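Local structure of trehalose-6-phosphate phosphatase (Candida albicans, 5DXI) at residues L49-I52 with L53-S57; D165-A168 with K169-V173; M111-Q114 with E115-D119. The protein belongs to the trehalose-phosphatase family of the HAD clan, with an alpha/beta core carrying magnesium and beryllium trifluoride ions, and a smaller cap domain. All coordinates share one frame; numbering follows the deposited sequence.

Interaction 1: L49-I52 with L53-S57; sequences LNRI and LDVLS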
loop_
_atom_site.group_PDB
_atom_site.type_symbol
_atom_site.label_atom_id
_atom_site.label_comp_id
_atom_site.label_asym_id
_atom_site.label_seq_id
_atom_site.Cartn_x
_atom_site.Cartn_y
_atom_site.Cartn_z
ATOM N N LEU A 49 9.996 -8.010 11.924
ATOM C CA LEU A 49 9.213 -6.829 11.548
ATOM C C LEU A 49 8.889 -5.984 12.781
ATOM O O LEU A 49 9.041 -4.750 12.774
ATOM C CB LEU A 49 7.931 -7.242 10.825
ATOM C CG LEU A 49 6.891 -6.136 10.577
ATOM C CD1 LEU A 49 7.462 -4.995 9.726
ATOM C CD2 LEU A 49 5.647 -6.718 9.915
ATOM N N ASN A 50 8.434 -6.643 13.846
ATOM C CA ASN A 50 8.097 -5.917 15.060
ATOM C C ASN A 50 9.291 -5.184 15.621
ATOM O O ASN A 50 9.157 -4.062 16.088
ATOM C CB ASN A 50 7.505 -6.858 16.109
ATOM C CG ASN A 50 6.105 -7.291 15.748
ATOM O OD1 ASN A 50 5.415 -6.592 14.999
ATOM N ND2 ASN A 50 5.676 -8.444 16.262
ATOM N N ARG A 51 10.468 -5.796 15.556
ATOM C CA ARG A 51 11.661 -5.138 16.097
ATOM C C ARG A 51 12.040 -3.938 15.235
ATOM O O ARG A 51 12.386 -2.857 15.737
ATOM C CB ARG A 51 12.831 -6.124 16.187
ATOM C CG ARG A 51 14.061 -5.581 16.922
ATOM C CD ARG A 51 15.046 -6.712 17.270
ATOM N NE ARG A 51 14.812 -7.927 16.475
ATOM C CZ ARG A 51 15.632 -8.374 15.523
ATOM N NH1 ARG A 51 16.750 -7.714 15.244
ATOM N NH2 ARG A 51 15.334 -9.484 14.852
ATOM N N ILE A 52 11.946 -4.130 13.926
ATOM C CA ILE A 52 12.205 -3.046 12.994
ATOM C C ILE A 52 11.284 -1.864 13.271
ATOM O O ILE A 52 11.744 -0.729 13.430
ATOM C CB ILE A 52 12.017 -3.530 11.541
ATOM C CG1 ILE A 52 13.156 -4.480 11.165
ATOM C CG2 ILE A 52 11.956 -2.341 10.581
ATOM C CD1 ILE A 52 12.939 -5.242 9.852
ATOM N N LEU A 53 9.992 -2.141 13.402
ATOM C CA LEU A 53 9.019 -1.080 13.613
ATOM C C LEU A 53 9.258 -0.372 14.939
ATOM O O LEU A 53 9.155 0.854 15.017
ATOM C CB LEU A 53 7.591 -1.632 13.535
ATOM C CG LEU A 53 7.150 -2.185 12.174
ATOM C CD1 LEU A 53 5.737 -2.760 12.246
ATOM C CD2 LEU A 53 7.253 -1.120 11.056
ATOM N N ASP A 54 9.567 -1.133 15.987
ATOM C CA ASP A 54 9.850 -0.519 17.287
ATOM C C ASP A 54 11.048 0.426 17.209
ATOM O O ASP A 54 10.961 1.588 17.606
ATOM C CB ASP A 54 10.091 -1.587 18.361
ATOM C CG ASP A 54 10.202 -0.995 19.758
ATOM O OD1 ASP A 54 9.497 0.003 20.043
ATOM O OD2 ASP A 54 10.989 -1.528 20.571
ATOM N N VAL A 55 12.155 -0.061 16.661
ATOM C CA VAL A 55 13.360 0.759 16.573
ATOM C C VAL A 55 13.140 1.970 15.677
ATOM O O VAL A 55 13.516 3.097 16.024
ATOM C CB VAL A 55 14.561 -0.035 16.032
ATOM C CG1 VAL A 55 15.768 0.885 15.874
ATOM C CG2 VAL A 55 14.887 -1.195 16.950
ATOM N N LEU A 56 12.523 1.745 14.525
ATOM C CA LEU A 56 12.288 2.851 13.605
ATOM C C LEU A 56 11.321 3.878 14.193
ATOM O O LEU A 56 11.573 5.083 14.120
ATOM C CB LEU A 56 11.771 2.326 12.267
ATOM C CG LEU A 56 12.803 1.570 11.423
ATOM C CD1 LEU A 56 12.215 1.237 10.065
ATOM C CD2 LEU A 56 14.097 2.347 11.278
ATOM N N SER A 57 10.236 3.414 14.815
ATOM C CA SER A 57 9.243 4.342 15.351
ATOM C C SER A 57 9.764 5.087 16.582
ATOM O O SER A 57 9.229 6.139 16.944
ATOM C CB SER A 57 7.939 3.619 15.716
ATOM O OG SER A 57 8.131 2.688 16.770
#
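Leu49 and Leu53, one helical turn apart, cross at a slant, whereas Ile52 and Leu56 run alongside each other and point the same way. In the first pair CD1 of Leu49 does the touching: it lies 3.7 Å from CG of Leu53 and nearly as close to that residue's CD1. Leu49 gets there by swinging CG opposite its own backbone N (chi1 170°), which carries the branch forward along the helix. Leu53 instead keeps CG beside its backbone N, and that branch point also packs on the carbonyl oxygen of Leu49. In the second pair the methyl CG2 of Ile52 meets CD1 of Leu56 at 3.6 Å. Helix 287-298 flanks this pair, with Leu291 and Leu294 on Ile52 and Ala298 on Leu56, while Met79 of helix 72-79 covers Leu49 and Leu53.

Beneath the side chains run regular backbone bonds, such as Val55 N to Arg51 O at 3.0 Å. Farther on, Leu53 O is gripped twice: Ser57 N and Ser57 OG both donate to it, OG from 2.7 Å, and they arrive from opposite faces of the carbonyl plane. On the more polar side Asn50 OD1 accepts a hydrogen bond from Lys82.

One pair thus faces helix 72-79 and the other helix 287-298. Leu56 also reaches Ile64, so helix 47-58 packs against the strand it leads into, as the connecting helix of the beta-alpha-beta unit 23-27, 47-58, 62-67 in the HAD core.

Interaction 2: D165-A168 with K169-V173; sequences DTVA and KEYDV
Val167 and Tyr171 meet where the short helix 167-170 gives out and the chain bends, through an inverse gamma turn centred on Asp172, into strand 173-178 of the cap's antiparallel sheet. Tyr171 is worth following outward. Its N-H closes the last helical bond, to Val167 O at 2.8 Å, and its CB sits 3.6 Å from that same oxygen. With CG turned back beside the backbone N (chi1 -60°), the ring turns its CD2 edge to Val167, whose carbonyl oxygen lies in the ring plane, and CD2 comes within 3.9 Å of CG1. At the tip, OH leaves the segment for hydrogen bonds with Ser112 and Lys116. CG1 of Val167 also receives CG2 of Val173, 3.9 Å away, so the strand's first side chain folds back on the helix.

At the other end Thr166 O takes two backbone donors. Glu170 N is nearly in line with the carbonyl, while Lys169 N stands well above its plane, 54° out. Lys169 keeps CG beside its backbone N (chi1 -62°), 3.4 Å from Asp165 O; bends at chi2 and chi4 then end with NZ 4.0 Å from Asp165 OD1, too far for a salt bridge.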
loop_
_atom_site.group_PDB
_atom_site.type_symbol
_atom_site.label_atom_id
_atom_site.label_comp_id
_atom_site.label_asym_id
_atom_site.label_seq_id
_atom_site.Cartn_x
_atom_site.Cartn_y
_atom_site.Cartn_z
ATOM N N ASP A 165 -18.156 -3.638 -17.260
ATOM C CA ASP A 165 -19.184 -3.294 -18.239
ATOM C C ASP A 165 -20.490 -2.864 -17.588
ATOM O O ASP A 165 -21.328 -2.239 -18.236
ATOM C CB ASP A 165 -19.449 -4.471 -19.177
ATOM C CG ASP A 165 -18.345 -4.667 -20.202
ATOM O OD1 ASP A 165 -17.715 -3.665 -20.625
ATOM O OD2 ASP A 165 -18.100 -5.835 -20.566
ATOM N N THR A 166 -20.658 -3.189 -16.311
ATOM C CA THR A 166 -21.888 -2.859 -15.600
ATOM C C THR A 166 -21.655 -1.857 -14.469
ATOM O O THR A 166 -21.798 -0.648 -14.665
ATOM C CB THR A 166 -22.562 -4.127 -15.024
ATOM O OG1 THR A 166 -21.640 -4.835 -14.184
ATOM C CG2 THR A 166 -23.007 -5.046 -16.151
ATOM N N VAL A 167 -21.307 -2.372 -13.294
ATOM C CA VAL A 167 -21.136 -1.551 -12.101
ATOM C C VAL A 167 -20.179 -0.383 -12.309
ATOM O O VAL A 167 -20.453 0.735 -11.870
ATOM C CB VAL A 167 -20.633 -2.400 -10.910
ATOM C CG1 VAL A 167 -20.456 -1.539 -9.667
ATOM C CG2 VAL A 167 -21.595 -3.546 -10.627
ATOM N N ALA A 168 -19.070 -0.629 -12.999
ATOM C CA ALA A 168 -18.055 0.410 -13.149
ATOM C C ALA A 168 -18.509 1.504 -14.122
ATOM O O ALA A 168 -17.950 2.603 -14.137
ATOM C CB ALA A 168 -16.734 -0.193 -13.605
ATOM N N LYS A 169 -19.538 1.206 -14.912
ATOM C CA LYS A 169 -20.148 2.212 -15.773
ATOM C C LYS A 169 -21.176 3.034 -14.995
ATOM O O LYS A 169 -21.266 4.247 -15.159
ATOM C CB LYS A 169 -20.819 1.556 -16.985
ATOM C CG LYS A 169 -19.887 0.792 -17.915
ATOM C CD LYS A 169 -19.200 1.722 -18.883
ATOM C CE LYS A 169 -18.146 0.992 -19.705
ATOM N NZ LYS A 169 -18.758 0.230 -20.829
ATOM N N GLU A 170 -21.931 2.366 -14.131
ATOM C CA GLU A 170 -22.999 3.012 -13.380
ATOM C C GLU A 170 -22.506 3.790 -12.163
ATOM O O GLU A 170 -23.142 4.754 -11.746
ATOM C CB GLU A 170 -24.031 1.980 -12.932
ATOM C CG GLU A 170 -25.280 2.603 -12.321
ATOM C CD GLU A 170 -26.239 1.572 -11.759
ATOM O OE1 GLU A 170 -25.965 0.356 -11.916
ATOM O OE2 GLU A 170 -27.247 1.982 -11.132
ATOM N N TYR A 171 -21.395 3.351 -11.574
ATOM C CA TYR A 171 -20.842 4.019 -10.396
ATOM C C TYR A 171 -19.402 4.416 -10.645
ATOM O O TYR A 171 -18.749 3.868 -11.526
ATOM C CB TYR A 171 -20.894 3.124 -9.156
ATOM C CG TYR A 171 -22.269 2.680 -8.738
ATOM C CD1 TYR A 171 -22.966 3.360 -7.751
ATOM C CD2 TYR A 171 -22.865 1.569 -9.319
ATOM C CE1 TYR A 171 -24.221 2.953 -7.362
ATOM C CE2 TYR A 171 -24.124 1.147 -8.931
ATOM C CZ TYR A 171 -24.797 1.844 -7.955
ATOM O OH TYR A 171 -26.048 1.427 -7.572
ATOM N N ASP A 172 -18.915 5.384 -9.881
ATOM C CA ASP A 172 -17.495 5.705 -9.893
ATOM C C ASP A 172 -16.750 4.785 -8.923
ATOM O O ASP A 172 -16.338 5.206 -7.840
ATOM C CB ASP A 172 -17.257 7.166 -9.544
ATOM C CG ASP A 172 -17.659 8.103 -10.665
ATOM O OD1 ASP A 172 -17.669 7.662 -11.841
ATOM O OD2 ASP A 172 -17.977 9.271 -10.368
ATOM N N VAL A 173 -16.604 3.525 -9.315
ATOM C CA VAL A 173 -15.828 2.570 -8.533
ATOM C C VAL A 173 -14.662 2.061 -9.377
ATOM O O VAL A 173 -14.715 2.067 -10.614
ATOM C CB VAL A 173 -16.677 1.375 -8.059
ATOM C CG1 VAL A 173 -17.793 1.844 -7.143
ATOM C CG2 VAL A 173 -17.249 0.631 -9.249
HETATM O O HOH W 1 -15.790 3.641 -12.777
#

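Interaction 3: M111-Q114 with E115-D119; sequences MSWQ and EKVDD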
loop_
_atom_site.group_PDB
_atom_site.type_symbol
_atom_site.label_atom_id
_atom_site.label_comp_id
_atom_site.label_asym_id
_atom_site.label_seq_id
_atom_site.Cartn_x
_atom_site.Cartn_y
_atom_site.Cartn_z
ATOM N N MET A 111 -22.872 4.087 -1.444
ATOM C CA MET A 111 -22.484 2.693 -1.241
ATOM C C MET A 111 -23.424 1.683 -1.900
ATOM O O MET A 111 -23.309 0.482 -1.665
ATOM C CB MET A 111 -22.399 2.400 0.260
ATOM C CG MET A 111 -21.278 3.142 0.963
ATOM S SD MET A 111 -19.689 2.657 0.263
ATOM C CE MET A 111 -18.680 4.101 0.585
ATOM N N SER A 112 -24.332 2.150 -2.751
ATOM C CA SER A 112 -25.359 1.258 -3.285
ATOM C C SER A 112 -24.813 0.280 -4.324
ATOM O O SER A 112 -25.488 -0.667 -4.716
ATOM C CB SER A 112 -26.517 2.073 -3.871
ATOM O OG SER A 112 -26.111 2.834 -4.994
ATOM N N TRP A 113 -23.582 0.510 -4.767
ATOM C CA TRP A 113 -22.920 -0.409 -5.677
ATOM C C TRP A 113 -22.561 -1.745 -5.011
ATOM O O TRP A 113 -22.432 -2.756 -5.694
ATOM C CB TRP A 113 -21.658 0.241 -6.253
ATOM C CG TRP A 113 -20.727 0.763 -5.208
ATOM C CD1 TRP A 113 -20.723 2.019 -4.669
ATOM C CD2 TRP A 113 -19.679 0.041 -4.553
ATOM N NE1 TRP A 113 -19.725 2.127 -3.726
ATOM C CE2 TRP A 113 -19.071 0.924 -3.637
ATOM C CE3 TRP A 113 -19.188 -1.266 -4.658
ATOM C CZ2 TRP A 113 -17.998 0.544 -2.833
ATOM C CZ3 TRP A 113 -18.120 -1.639 -3.863
ATOM C CH2 TRP A 113 -17.534 -0.737 -2.965
ATOM N N GLN A 114 -22.428 -1.740 -3.687
ATOM C CA GLN A 114 -21.902 -2.891 -2.951
ATOM C C GLN A 114 -22.690 -4.174 -3.208
ATOM O O GLN A 114 -22.105 -5.228 -3.475
ATOM C CB GLN A 114 -21.865 -2.600 -1.441
ATOM C CG GLN A 114 -20.737 -1.668 -1.040
ATOM C CD GLN A 114 -20.695 -1.387 0.444
ATOM O OE1 GLN A 114 -21.729 -1.261 1.097
ATOM N NE2 GLN A 114 -19.486 -1.275 0.991
ATOM N N GLU A 115 -24.013 -4.081 -3.143
ATOM C CA GLU A 115 -24.835 -5.265 -3.331
ATOM C C GLU A 115 -24.792 -5.779 -4.757
ATOM O O GLU A 115 -24.865 -6.983 -4.981
ATOM C CB GLU A 115 -26.278 -4.989 -2.919
ATOM C CG GLU A 115 -26.415 -4.734 -1.434
ATOM C CD GLU A 115 -25.815 -5.859 -0.595
ATOM O OE1 GLU A 115 -26.027 -7.053 -0.931
ATOM O OE2 GLU A 115 -25.101 -5.542 0.385
ATOM N N LYS A 116 -24.641 -4.876 -5.716
ATOM C CA LYS A 116 -24.527 -5.301 -7.097
ATOM C C LYS A 116 -23.206 -6.034 -7.318
ATOM O O LYS A 116 -23.166 -7.046 -8.011
ATOM C CB LYS A 116 -24.678 -4.114 -8.042
ATOM C CG LYS A 116 -26.098 -3.552 -8.032
ATOM C CD LYS A 116 -26.260 -2.316 -8.903
ATOM C CE LYS A 116 -27.698 -1.795 -8.822
ATOM N NZ LYS A 116 -27.831 -0.457 -9.459
ATOM N N VAL A 117 -22.130 -5.521 -6.731
ATOM C CA VAL A 117 -20.840 -6.201 -6.805
ATOM C C VAL A 117 -20.919 -7.550 -6.081
ATOM O O VAL A 117 -20.435 -8.563 -6.586
ATOM C CB VAL A 117 -19.711 -5.328 -6.219
ATOM C CG1 VAL A 117 -18.429 -6.140 -6.032
ATOM C CG2 VAL A 117 -19.464 -4.126 -7.126
ATOM N N ASP A 118 -21.537 -7.545 -4.903
ATOM C CA ASP A 118 -21.727 -8.746 -4.104
ATOM C C ASP A 118 -22.453 -9.826 -4.908
ATOM O O ASP A 118 -22.011 -10.972 -4.960
ATOM C CB ASP A 118 -22.517 -8.417 -2.836
ATOM C CG ASP A 118 -22.383 -9.480 -1.753
ATOM O OD1 ASP A 118 -21.541 -10.392 -1.879
ATOM O OD2 ASP A 118 -23.121 -9.390 -0.761
ATOM N N ASP A 119 -23.566 -9.444 -5.532
ATOM C CA ASP A 119 -24.340 -10.344 -6.386
ATOM C C ASP A 119 -23.488 -10.936 -7.499
ATOM O O ASP A 119 -23.573 -12.124 -7.799
ATOM C CB ASP A 119 -25.540 -9.608 -6.986
ATOM C CG ASP A 119 -26.643 -9.373 -5.970
ATOM O OD1 ASP A 119 -26.539 -9.906 -4.846
ATOM O OD2 ASP A 119 -27.603 -8.643 -6.290
HETATM O O HOH W 2 -25.229 -1.819 -1.515
#
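Trp113 and Val117 make an apolar contact of residues four apart, near the N-terminal end of helix 113-126, which packs across the small antiparallel sheet of the cap domain. The two side chains run alongside and point the same way. CG2 of Val117 comes to the edge of the indole, near its plane, 3.8 Å from CE3. One indole face has CG of Gln114 3.7 Å above its plane, offset toward the rim. Val184 of strand 181-186 touches both Trp113 and Val117.

Under this pair Val117 N donates to Trp113 O at 3.0 Å. The next bond, Asp118 N to Gln114 O, is 2.8 Å. Two residues before Val117, a water takes the place of the direct i to i+4 bond, accepting from Glu115 N at 3.0 Å and donating to Met111 O.

Gln114 extends away from the helix, and its NE2 hydrogen-bonds the carbonyl oxygens of Lys137 and Val138. Asp118 is buried, yet its carboxylate forms a salt bridge with Arg135, pairing that would favour the charged form. The apolar ring edge and methyl, with Val184, seat the helix on the sheet, while Asp118 and Gln114 find their polar partners on the neighbouring hairpin.

From the N terminus, interaction 1 comes first, then interaction 3, then interaction 2. Each lies within one continuous stretch, so none closes a long loop; the three stand in series, without nesting or crossing. Residues 49-57 belong to the core, on the opposite side of the chain's centre from the other two, the centre of interaction 1 lying about 41 Å from that of interaction 2 and about 39 Å from that of interaction 3. Interactions 2 and 3 touch in the cap: the rings of Tyr171 and Trp113 meet edge-to-face, Val173 packs on the indole, and Glu170 forms a salt bridge with Lys116. Together they tie helix 113-126 to helix 167-170 and the start of strand 173-178.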